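PDB 2R9Q: 2'-deoxycytidine 5'-triphosphate deaminase, which probably catalyses the hydrolytic deamination of dCTP to dUTP and ammonia, a step that supplies the precursor of thymidine nucleotides. Local coordinates for residues A251-P257 with V322-H328; M279-L285 with Q330-R334; I217-H223 with D258-V264. Residue numbers count along the deposited sequence, not the author numbering.

Overall arrangement
All three contacts are antiparallel strand pairings in the C-terminal dUTPase-clan domain. Contact 3 joins strands 216-221 and 261-269 inside a five-stranded sheet. Contact 2 joins strands 275-281 and 331-339 in a four-stranded sheet. Contact 1 is a two-stranded sheet within this chain, and segment 322-328 is also hydrogen-bonded through its backbone to a second subunit. Its centre lies about 12 Å from that of contact 3 and about 15 Å from that of contact 2. It touches both: Leu-253 and Leu-255 pack on Tyr-261, and Leu-326 on Val-332. Contacts 2 and 3 do not touch, their centres being about 18 Å apart. Along the chain contact 3 closes before contact 2 opens, while contact 1 crosses both. The two-stranded pair thus packs against both sheets and meets two other subunits.

Contact 1 (A251-P257 with V322-H328); sequences AELILDP and VPFILEH
Two short strands, 252-255 and 324-327, form an antiparallel beta ribbon in the dUTPase-like C-terminal domain. Their axes approach to 4.5 Å at 152°. Ala-251 leads in: its O accepts from His-328 N at 3.1 Å, and its CB lies 3.6 Å from His-328 CB. Glu-252 faces Glu-327 in a non-hydrogen-bonded pair, CA to CA 4.3 Å. Both point to the face that also carries Ile-254 and Ile-325. Glu-327 forms a salt bridge with Lys-69 of the second subunit, which packs against this face. The backbone of Pro-323 and Ile-325 also hydrogen-bonds to that subunit. Leu-253 and Leu-326 make a hydrogen-bonded pair, with Leu-253 N to Leu-326 O 2.8 Å and Leu-326 N to Leu-253 O 2.9 Å. Ile-254 (m, t) sets CG1 3.8 Å from Ile-325 CG1. Leu-255 (m, t) pairs with Phe-324: Leu-255 N to Phe-324 O is 2.8 Å, and the return bond from Phe-324 N to Leu-255 O is weak at 3.3 Å. Leu-253 and Leu-255 turn to the other face and cover Tyr-261. There Leu-255 CD1 meets Leu-326 CB at 4.0 Å. The strand pairing ends at Leu-255; Pro-257 CG then rests 3.9 Å from Pro-323 CD.

Contact 2 (M279-L285 with Q330-R334); sequences MTPFDPL and QIVGR
Val-332 and Gly-333 form a classic beta bulge opposite Leu-204 of strand 202-205, on the far side of strand 331-339 from 279-281. Val-332 has phi/psi of -125/-19°, and Gly-333 is nearly fully extended at -164/-179°. A CB on Gly-333 would clash with Thr-280 O and Met-279 CE. Thr-280 O instead lies 3.1 Å from Gly-333 CA. The axes of strands 279-281 and 331-334 approach to 4.6 Å at 129°. Thr-280 and Arg-334 form the hydrogen-bonded pair, CA to CA 5.1 Å. Thr-280 N to Arg-334 O and Arg-334 N to Thr-280 O are both 2.9 Å. With chi1 p, Thr-280 OG1 also donates to Arg-334 O at 2.6 Å. Strand 331-339 is an inner strand of the domain's four-stranded antiparallel sheet, between 202-205 and 275-281. Pro-281 and Gly-333 form a non-hydrogen-bonded pair, CA to CA 4.6 Å. Beyond them no direct backbone hydrogen bond forms; a water bridges Phe-282 N (3.2 Å) and Val-332 O (2.6 Å). Phe-282 (chi1 t) receives Ile-331 CG2 over its ring face, a CH-pi contact 3.7 Å from CG2 to the centroid. The chain then turns through 3-10 residues 283-284, with Leu-285 N bonded to Phe-282 O at 3.1 Å. Leu-285 CD1 sits 3.0 Å from Gln-330 NE2, which donates to Ile-331 O at 2.9 Å.

Contact 3 (I217-H223 with D258-V264); sequences IGYRGKH and DEFYILV
Strands 217-221 and 261-264 run antiparallel at 166°, with axes 4.5 Å apart. Tyr-219 and Ile-262 form the hydrogen-bonded pair: Tyr-219 N to Ile-262 O is 2.9 Å, and Ile-262 N to Tyr-219 O is 2.7 Å. Arg-220 and Tyr-261 follow as a non-hydrogen-bonded pair, and Gly-221 N reaches Phe-260 O at 3.2 Å. Gly-218 has phi/psi of 156/-160°, which calls for glycine. One water links Ile-217 O (2.7 Å) to Val-264 N (2.8 Å). Another joins Gly-221 O, Glu-259 OE1 and Phe-260 N at 2.8, 2.7 and 3.0 Å. Tyr-219 (chi1 m) and Ile-262 share a face that packs on the bound peptide, whose backbone is hydrogen-bonded to Tyr-219 OH. On the other face Arg-220 CD lies 3.8 Å from Tyr-261 CE1, and the guanidinium forms a salt bridge with Glu-243. The pair lies inside a five-stranded antiparallel sheet, flanked by strand 242-246 beside 216-221 and strand 311-319 beside 261-269, while strand 252-255 covers Tyr-261.

Contact 1 (A251-P257 with V322-H328)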
loop_
_atom_site.group_PDB
_atom_site.type_symbol
_atom_site.label_atom_id
_atom_site.label_comp_id
_atom_site.label_asym_id
_atom_site.label_seq_id
_atom_site.Cartn_x
_atom_site.Cartn_y
_atom_site.Cartn_z
ATOM N N ALA B 251 9.390 -21.323 -17.291
ATOM C CA ALA B 251 8.790 -20.260 -18.101
ATOM C C ALA B 251 7.497 -19.750 -17.445
ATOM O O ALA B 251 6.389 -20.155 -17.810
ATOM C CB ALA B 251 8.531 -20.754 -19.512
ATOM N N GLU B 252 7.667 -18.880 -16.452
ATOM C CA GLU B 252 6.567 -18.380 -15.647
ATOM C C GLU B 252 6.964 -17.139 -14.837
ATOM O O GLU B 252 8.127 -16.925 -14.554
ATOM C CB GLU B 252 6.017 -19.471 -14.724
ATOM C CG GLU B 252 6.858 -19.742 -13.477
ATOM C CD GLU B 252 6.796 -21.217 -13.019
ATOM O OE1 GLU B 252 5.684 -21.845 -12.980
ATOM O OE2 GLU B 252 7.891 -21.733 -12.710
ATOM N N LEU B 253 5.955 -16.353 -14.462
ATOM C CA LEU B 253 6.154 -15.087 -13.801
ATOM C C LEU B 253 5.084 -14.854 -12.762
ATOM O O LEU B 253 3.920 -14.845 -13.091
ATOM C CB LEU B 253 6.067 -13.968 -14.847
ATOM C CG LEU B 253 6.278 -12.544 -14.368
ATOM C CD1 LEU B 253 7.701 -12.380 -13.796
ATOM C CD2 LEU B 253 5.965 -11.565 -15.532
ATOM N N ILE B 254 5.482 -14.612 -11.519
ATOM C CA ILE B 254 4.529 -14.245 -10.469
ATOM C C ILE B 254 4.156 -12.778 -10.645
ATOM O O ILE B 254 4.982 -11.883 -10.527
ATOM C CB ILE B 254 5.052 -14.562 -9.033
ATOM C CG1 ILE B 254 5.174 -16.094 -8.865
ATOM C CG2 ILE B 254 4.148 -13.936 -7.944
ATOM C CD1 ILE B 254 5.848 -16.536 -7.590
ATOM N N LEU B 255 2.883 -12.586 -10.954
ATOM C CA LEU B 255 2.247 -11.300 -11.050
ATOM C C LEU B 255 1.753 -10.810 -9.675
ATOM O O LEU B 255 0.724 -11.274 -9.185
ATOM C CB LEU B 255 1.064 -11.395 -12.020
ATOM C CG LEU B 255 1.278 -11.690 -13.510
ATOM C CD1 LEU B 255 -0.088 -11.720 -14.199
ATOM C CD2 LEU B 255 2.231 -10.689 -14.173
ATOM N N ASP B 256 2.502 -9.862 -9.103
ATOM C CA ASP B 256 2.201 -9.142 -7.851
ATOM C C ASP B 256 1.142 -8.143 -8.232
ATOM O O ASP B 256 1.336 -7.422 -9.201
ATOM C CB ASP B 256 3.502 -8.461 -7.291
ATOM C CG ASP B 256 3.278 -7.503 -6.055
ATOM O OD1 ASP B 256 2.170 -6.941 -5.838
ATOM O OD2 ASP B 256 4.266 -7.300 -5.287
ATOM N N PRO B 257 0.012 -8.116 -7.495
ATOM C CA PRO B 257 -1.124 -7.291 -7.932
ATOM C C PRO B 257 -0.875 -5.766 -7.869
ATOM O O PRO B 257 -1.543 -5.020 -8.584
ATOM C CB PRO B 257 -2.289 -7.725 -6.989
ATOM C CG PRO B 257 -1.772 -8.808 -6.146
ATOM C CD PRO B 257 -0.280 -8.821 -6.229
ATOM N N VAL B 322 -5.259 -11.095 -5.989
ATOM C CA VAL B 322 -4.321 -12.098 -5.517
ATOM C C VAL B 322 -3.144 -12.288 -6.525
ATOM O O VAL B 322 -3.328 -12.142 -7.733
ATOM C CB VAL B 322 -5.113 -13.440 -5.234
ATOM C CG1 VAL B 322 -4.288 -14.632 -5.437
ATOM C CG2 VAL B 322 -5.699 -13.433 -3.823
ATOM N N PRO B 323 -1.918 -12.567 -6.016
ATOM C CA PRO B 323 -0.840 -13.016 -6.870
ATOM C C PRO B 323 -1.126 -14.293 -7.669
ATOM O O PRO B 323 -1.680 -15.277 -7.156
ATOM C CB PRO B 323 0.347 -13.188 -5.915
ATOM C CG PRO B 323 -0.180 -13.054 -4.582
ATOM C CD PRO B 323 -1.474 -12.375 -4.627
ATOM N N PHE B 324 -0.726 -14.241 -8.931
ATOM C CA PHE B 324 -0.999 -15.244 -9.898
ATOM C C PHE B 324 0.300 -15.600 -10.588
ATOM O O PHE B 324 1.080 -14.717 -11.005
ATOM C CB PHE B 324 -2.040 -14.746 -10.906
ATOM C CG PHE B 324 -2.542 -15.822 -11.868
ATOM C CD1 PHE B 324 -3.387 -16.839 -11.423
ATOM C CD2 PHE B 324 -2.178 -15.807 -13.212
ATOM C CE1 PHE B 324 -3.860 -17.814 -12.292
ATOM C CE2 PHE B 324 -2.635 -16.786 -14.091
ATOM C CZ PHE B 324 -3.474 -17.793 -13.627
ATOM N N ILE B 325 0.551 -16.897 -10.679
ATOM C CA ILE B 325 1.669 -17.398 -11.448
ATOM C C ILE B 325 1.200 -17.498 -12.885
ATOM O O ILE B 325 0.408 -18.341 -13.192
ATOM C CB ILE B 325 2.165 -18.776 -10.988
ATOM C CG1 ILE B 325 2.523 -18.774 -9.503
ATOM C CG2 ILE B 325 3.380 -19.204 -11.841
ATOM C CD1 ILE B 325 2.314 -20.135 -8.839
ATOM N N LEU B 326 1.698 -16.599 -13.733
ATOM C CA LEU B 326 1.392 -16.586 -15.138
ATOM C C LEU B 326 2.404 -17.473 -15.839
ATOM O O LEU B 326 3.596 -17.365 -15.619
ATOM C CB LEU B 326 1.421 -15.160 -15.705
ATOM C CG LEU B 326 1.123 -14.944 -17.200
ATOM C CD1 LEU B 326 -0.316 -15.253 -17.614
ATOM C CD2 LEU B 326 1.520 -13.504 -17.578
ATOM N N GLU B 327 1.901 -18.348 -16.691
ATOM C CA GLU B 327 2.737 -19.359 -17.337
ATOM C C GLU B 327 2.743 -19.123 -18.842
ATOM O O GLU B 327 1.728 -18.681 -19.412
ATOM C CB GLU B 327 2.234 -20.786 -16.992
ATOM C CG GLU B 327 2.357 -21.143 -15.516
ATOM C CD GLU B 327 1.662 -22.448 -15.160
ATOM O OE1 GLU B 327 2.172 -23.512 -15.612
ATOM O OE2 GLU B 327 0.609 -22.409 -14.430
ATOM N N HIS B 328 3.906 -19.387 -19.445
ATOM C CA HIS B 328 4.124 -19.346 -20.897
ATOM C C HIS B 328 3.039 -20.117 -21.680
ATOM O O HIS B 328 2.598 -21.189 -21.260
ATOM C CB HIS B 328 5.504 -19.934 -21.206
ATOM C CG HIS B 328 5.850 -19.959 -22.669
ATOM N ND1 HIS B 328 6.469 -18.906 -23.309
ATOM C CD2 HIS B 328 5.660 -20.909 -23.612
ATOM C CE1 HIS B 328 6.652 -19.208 -24.583
ATOM N NE2 HIS B 328 6.164 -20.418 -24.791
#

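Contact 2 (M279-L285 with Q330-R334)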
loop_
_atom_site.group_PDB
_atom_site.type_symbol
_atom_site.label_atom_id
_atom_site.label_comp_id
_atom_site.label_asym_id
_atom_site.label_seq_id
_atom_site.Cartn_x
_atom_site.Cartn_y
_atom_site.Cartn_z
ATOM N N MET B 279 -7.789 -5.083 -29.414
ATOM C CA MET B 279 -7.344 -6.052 -28.437
ATOM C C MET B 279 -8.427 -6.124 -27.358
ATOM O O MET B 279 -8.937 -5.093 -26.944
ATOM C CB MET B 279 -6.007 -5.576 -27.837
ATOM C CG MET B 279 -4.873 -6.599 -27.849
ATOM S SD MET B 279 -5.113 -7.936 -26.679
ATOM C CE MET B 279 -5.694 -9.230 -27.757
ATOM N N THR B 280 -8.794 -7.331 -26.941
ATOM C CA THR B 280 -9.771 -7.524 -25.862
ATOM C C THR B 280 -9.209 -8.464 -24.770
ATOM O O THR B 280 -8.400 -9.327 -25.068
ATOM C CB THR B 280 -11.120 -8.095 -26.386
ATOM O OG1 THR B 280 -10.888 -9.350 -27.046
ATOM C CG2 THR B 280 -11.784 -7.123 -27.356
ATOM N N PRO B 281 -9.599 -8.247 -23.497
ATOM C CA PRO B 281 -9.359 -9.225 -22.445
ATOM C C PRO B 281 -9.994 -10.589 -22.694
ATOM O O PRO B 281 -11.100 -10.670 -23.235
ATOM C CB PRO B 281 -9.985 -8.572 -21.212
ATOM C CG PRO B 281 -9.939 -7.132 -21.494
ATOM C CD PRO B 281 -10.204 -7.020 -22.945
ATOM N N PHE B 282 -9.267 -11.629 -22.280
ATOM C CA PHE B 282 -9.748 -13.023 -22.271
ATOM C C PHE B 282 -10.666 -13.253 -21.062
ATOM O O PHE B 282 -10.207 -13.441 -19.924
ATOM C CB PHE B 282 -8.551 -13.986 -22.265
ATOM C CG PHE B 282 -8.922 -15.439 -22.387
ATOM C CD1 PHE B 282 -9.742 -15.884 -23.423
ATOM C CD2 PHE B 282 -8.426 -16.369 -21.477
ATOM C CE1 PHE B 282 -10.089 -17.250 -23.533
ATOM C CE2 PHE B 282 -8.754 -17.733 -21.586
ATOM C CZ PHE B 282 -9.589 -18.176 -22.615
ATOM N N ASP B 283 -11.972 -13.229 -21.332
ATOM C CA ASP B 283 -13.012 -13.066 -20.288
ATOM C C ASP B 283 -13.094 -14.188 -19.253
ATOM O O ASP B 283 -13.247 -13.897 -18.052
ATOM C CB ASP B 283 -14.382 -12.803 -20.932
ATOM C CG ASP B 283 -14.446 -11.425 -21.653
ATOM O OD1 ASP B 283 -13.477 -10.595 -21.526
ATOM O OD2 ASP B 283 -15.471 -11.165 -22.351
ATOM N N PRO B 284 -12.960 -15.463 -19.699
ATOM C CA PRO B 284 -12.851 -16.587 -18.772
ATOM C C PRO B 284 -11.913 -16.387 -17.575
ATOM O O PRO B 284 -12.099 -17.061 -16.559
ATOM C CB PRO B 284 -12.336 -17.722 -19.671
ATOM C CG PRO B 284 -12.941 -17.442 -20.973
ATOM C CD PRO B 284 -12.941 -15.936 -21.098
ATOM N N LEU B 285 -10.934 -15.481 -17.693
ATOM C CA LEU B 285 -9.887 -15.280 -16.675
ATOM C C LEU B 285 -9.739 -13.844 -16.137
ATOM O O LEU B 285 -8.773 -13.553 -15.459
ATOM C CB LEU B 285 -8.533 -15.786 -17.206
ATOM C CG LEU B 285 -8.423 -17.264 -17.609
ATOM C CD1 LEU B 285 -6.970 -17.671 -17.761
ATOM C CD2 LEU B 285 -9.140 -18.201 -16.612
ATOM N N GLN B 330 0.021 -19.274 -21.838
ATOM C CA GLN B 330 -1.276 -18.873 -21.296
ATOM C C GLN B 330 -1.934 -17.841 -22.213
ATOM O O GLN B 330 -1.312 -16.822 -22.560
ATOM C CB GLN B 330 -1.088 -18.298 -19.911
ATOM C CG GLN B 330 -2.287 -17.585 -19.301
ATOM C CD GLN B 330 -3.411 -18.510 -18.953
ATOM O OE1 GLN B 330 -3.225 -19.469 -18.229
ATOM N NE2 GLN B 330 -4.600 -18.202 -19.439
ATOM N N ILE B 331 -3.195 -18.104 -22.578
ATOM C CA ILE B 331 -4.016 -17.124 -23.301
ATOM C C ILE B 331 -4.418 -15.907 -22.455
ATOM O O ILE B 331 -4.924 -16.050 -21.344
ATOM C CB ILE B 331 -5.285 -17.752 -23.920
ATOM C CG1 ILE B 331 -4.883 -18.797 -24.977
ATOM C CG2 ILE B 331 -6.183 -16.658 -24.534
ATOM C CD1 ILE B 331 -6.009 -19.739 -25.384
ATOM N N VAL B 332 -4.183 -14.713 -23.008
ATOM C CA VAL B 332 -4.332 -13.450 -22.267
ATOM C C VAL B 332 -5.264 -12.424 -22.915
ATOM O O VAL B 332 -5.752 -11.497 -22.262
ATOM C CB VAL B 332 -2.952 -12.806 -21.951
ATOM C CG1 VAL B 332 -2.068 -13.808 -21.182
ATOM C CG2 VAL B 332 -2.263 -12.262 -23.230
ATOM N N GLY B 333 -5.511 -12.601 -24.196
ATOM C CA GLY B 333 -6.443 -11.769 -24.918
ATOM C C GLY B 333 -6.907 -12.320 -26.250
ATOM O O GLY B 333 -6.489 -13.387 -26.713
ATOM N N ARG B 334 -7.741 -11.527 -26.886
ATOM C CA ARG B 334 -8.396 -11.892 -28.105
ATOM C C ARG B 334 -8.403 -10.641 -29.067
ATOM O O ARG B 334 -8.928 -9.576 -28.741
ATOM C CB ARG B 334 -9.741 -12.450 -27.640
ATOM C CG ARG B 334 -10.849 -12.577 -28.578
ATOM C CD ARG B 334 -12.149 -12.807 -27.751
ATOM N NE ARG B 334 -12.643 -11.658 -26.946
ATOM C CZ ARG B 334 -13.546 -10.750 -27.350
ATOM N NH1 ARG B 334 -14.045 -10.778 -28.582
ATOM N NH2 ARG B 334 -13.941 -9.780 -26.534
HETATM O O HOH W 1 -7.092 -10.438 -20.291
#

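Contact 3 (I217-H223 with D258-V264)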
loop_
_atom_site.group_PDB
_atom_site.type_symbol
_atom_site.label_atom_id
_atom_site.label_comp_id
_atom_site.label_asym_id
_atom_site.label_seq_id
_atom_site.Cartn_x
_atom_site.Cartn_y
_atom_site.Cartn_z
ATOM N N ILE B 217 12.220 -10.958 -20.725
ATOM C CA ILE B 217 10.785 -11.263 -20.902
ATOM C C ILE B 217 9.911 -9.990 -20.972
ATOM O O ILE B 217 8.844 -9.991 -21.542
ATOM C CB ILE B 217 10.160 -12.293 -19.823
ATOM C CG1 ILE B 217 10.088 -11.680 -18.445
ATOM C CG2 ILE B 217 10.815 -13.695 -19.779
ATOM C CD1 ILE B 217 9.674 -12.757 -17.381
ATOM N N GLY B 218 10.386 -8.908 -20.388
ATOM C CA GLY B 218 9.612 -7.707 -20.267
ATOM C C GLY B 218 10.043 -6.813 -19.125
ATOM O O GLY B 218 11.162 -6.864 -18.644
ATOM N N TYR B 219 9.144 -5.949 -18.717
ATOM C CA TYR B 219 9.471 -4.892 -17.778
ATOM C C TYR B 219 8.416 -4.828 -16.675
ATOM O O TYR B 219 7.268 -5.120 -16.906
ATOM C CB TYR B 219 9.604 -3.548 -18.508
ATOM C CG TYR B 219 10.765 -3.514 -19.496
ATOM C CD1 TYR B 219 12.046 -3.187 -19.081
ATOM C CD2 TYR B 219 10.572 -3.851 -20.825
ATOM C CE1 TYR B 219 13.096 -3.166 -19.967
ATOM C CE2 TYR B 219 11.620 -3.845 -21.743
ATOM C CZ TYR B 219 12.876 -3.500 -21.308
ATOM O OH TYR B 219 13.906 -3.490 -22.189
ATOM N N ARG B 220 8.873 -4.455 -15.483
ATOM C CA ARG B 220 8.053 -4.019 -14.382
ATOM C C ARG B 220 8.306 -2.515 -14.103
ATOM O O ARG B 220 9.439 -2.033 -14.129
ATOM C CB ARG B 220 8.384 -4.896 -13.193
ATOM C CG ARG B 220 7.625 -4.626 -11.960
ATOM C CD ARG B 220 7.795 -5.758 -10.994
ATOM N NE ARG B 220 9.201 -5.938 -10.665
ATOM C CZ ARG B 220 9.771 -7.102 -10.309
ATOM N NH1 ARG B 220 9.068 -8.235 -10.220
ATOM N NH2 ARG B 220 11.077 -7.136 -10.040
ATOM N N GLY B 221 7.237 -1.760 -13.888
ATOM C CA GLY B 221 7.347 -0.350 -13.490
ATOM C C GLY B 221 7.995 -0.122 -12.127
ATOM O O GLY B 221 7.805 -0.899 -11.203
ATOM N N LYS B 222 8.787 0.938 -12.034
ATOM C CA LYS B 222 9.448 1.335 -10.790
ATOM C C LYS B 222 8.620 2.381 -10.000
ATOM O O LYS B 222 7.668 2.956 -10.519
ATOM C CB LYS B 222 10.839 1.880 -11.079
ATOM C CG LYS B 222 11.853 0.872 -11.566
ATOM C CD LYS B 222 13.235 1.532 -11.731
ATOM C CE LYS B 222 14.364 0.489 -11.845
ATOM N NZ LYS B 222 15.750 1.094 -11.862
ATOM N N HIS B 223 8.989 2.612 -8.737
ATOM C CA HIS B 223 8.249 3.538 -7.870
ATOM C C HIS B 223 9.094 4.744 -7.463
ATOM O O HIS B 223 10.290 4.751 -7.563
ATOM C CB HIS B 223 7.700 2.793 -6.676
ATOM C CG HIS B 223 6.833 1.631 -7.048
ATOM N ND1 HIS B 223 7.208 0.322 -6.839
ATOM C CD2 HIS B 223 5.620 1.584 -7.650
ATOM C CE1 HIS B 223 6.257 -0.482 -7.282
ATOM N NE2 HIS B 223 5.282 0.259 -7.779
ATOM N N ASP B 258 0.073 -5.324 -7.038
ATOM C CA ASP B 258 0.451 -3.889 -6.981
ATOM C C ASP B 258 1.395 -3.443 -8.123
ATOM O O ASP B 258 1.639 -2.268 -8.288
ATOM C CB ASP B 258 1.125 -3.526 -5.642
ATOM C CG ASP B 258 0.298 -3.956 -4.403
ATOM O OD1 ASP B 258 0.920 -4.548 -3.466
ATOM O OD2 ASP B 258 -0.953 -3.708 -4.371
ATOM N N GLU B 259 1.926 -4.373 -8.893
ATOM C CA GLU B 259 2.849 -4.050 -9.942
ATOM C C GLU B 259 2.201 -3.980 -11.328
ATOM O O GLU B 259 1.099 -4.411 -11.554
ATOM C CB GLU B 259 3.994 -5.056 -9.934
ATOM C CG GLU B 259 4.782 -5.166 -8.613
ATOM C CD GLU B 259 5.581 -3.926 -8.242
ATOM O OE1 GLU B 259 6.249 -3.312 -9.118
ATOM O OE2 GLU B 259 5.583 -3.574 -7.046
ATOM N N PHE B 260 2.891 -3.383 -12.279
ATOM C CA PHE B 260 2.465 -3.538 -13.667
ATOM C C PHE B 260 3.613 -4.018 -14.510
ATOM O O PHE B 260 4.758 -3.716 -14.239
ATOM C CB PHE B 260 1.743 -2.268 -14.169
ATOM C CG PHE B 260 2.539 -1.378 -15.035
ATOM C CD1 PHE B 260 2.270 -1.320 -16.392
ATOM C CD2 PHE B 260 3.501 -0.545 -14.492
ATOM C CE1 PHE B 260 2.979 -0.510 -17.206
ATOM C CE2 PHE B 260 4.224 0.302 -15.293
ATOM C CZ PHE B 260 3.969 0.332 -16.661
ATOM N N TYR B 261 3.272 -4.844 -15.479
ATOM C CA TYR B 261 4.204 -5.614 -16.254
ATOM C C TYR B 261 3.994 -5.321 -17.744
ATOM O O TYR B 261 2.877 -5.327 -18.230
ATOM C CB TYR B 261 4.037 -7.122 -15.976
ATOM C CG TYR B 261 4.295 -7.550 -14.542
ATOM C CD1 TYR B 261 5.546 -8.008 -14.154
ATOM C CD2 TYR B 261 3.314 -7.465 -13.587
ATOM C CE1 TYR B 261 5.809 -8.367 -12.853
ATOM C CE2 TYR B 261 3.563 -7.826 -12.286
ATOM C CZ TYR B 261 4.827 -8.293 -11.900
ATOM O OH TYR B 261 5.085 -8.693 -10.549
ATOM N N ILE B 262 5.078 -5.065 -18.467
ATOM C CA ILE B 262 5.021 -4.951 -19.926
ATOM C C ILE B 262 5.605 -6.240 -20.473
ATOM O O ILE B 262 6.776 -6.549 -20.276
ATOM C CB ILE B 262 5.802 -3.719 -20.497
ATOM C CG1 ILE B 262 5.206 -2.412 -19.987
ATOM C CG2 ILE B 262 5.788 -3.728 -22.008
ATOM C CD1 ILE B 262 6.140 -1.220 -20.167
ATOM N N LEU B 263 4.749 -6.976 -21.168
ATOM C CA LEU B 263 5.049 -8.301 -21.636
ATOM C C LEU B 263 4.696 -8.451 -23.109
ATOM O O LEU B 263 4.082 -7.565 -23.719
ATOM C CB LEU B 263 4.312 -9.336 -20.771
ATOM C CG LEU B 263 4.662 -9.397 -19.281
ATOM C CD1 LEU B 263 3.661 -10.285 -18.579
ATOM C CD2 LEU B 263 6.105 -9.871 -19.066
ATOM N N VAL B 264 5.108 -9.582 -23.682
ATOM C CA VAL B 264 4.956 -9.826 -25.116
ATOM C C VAL B 264 4.212 -11.143 -25.466
ATOM O O VAL B 264 4.382 -12.175 -24.832
ATOM C CB VAL B 264 6.339 -9.607 -25.908
ATOM C CG1 VAL B 264 7.527 -9.865 -25.039
ATOM C CG2 VAL B 264 6.397 -10.415 -27.181
HETATM O O HOH W 2 6.649 -11.461 -22.237
HETATM O O HOH W 3 5.201 -1.821 -11.103
#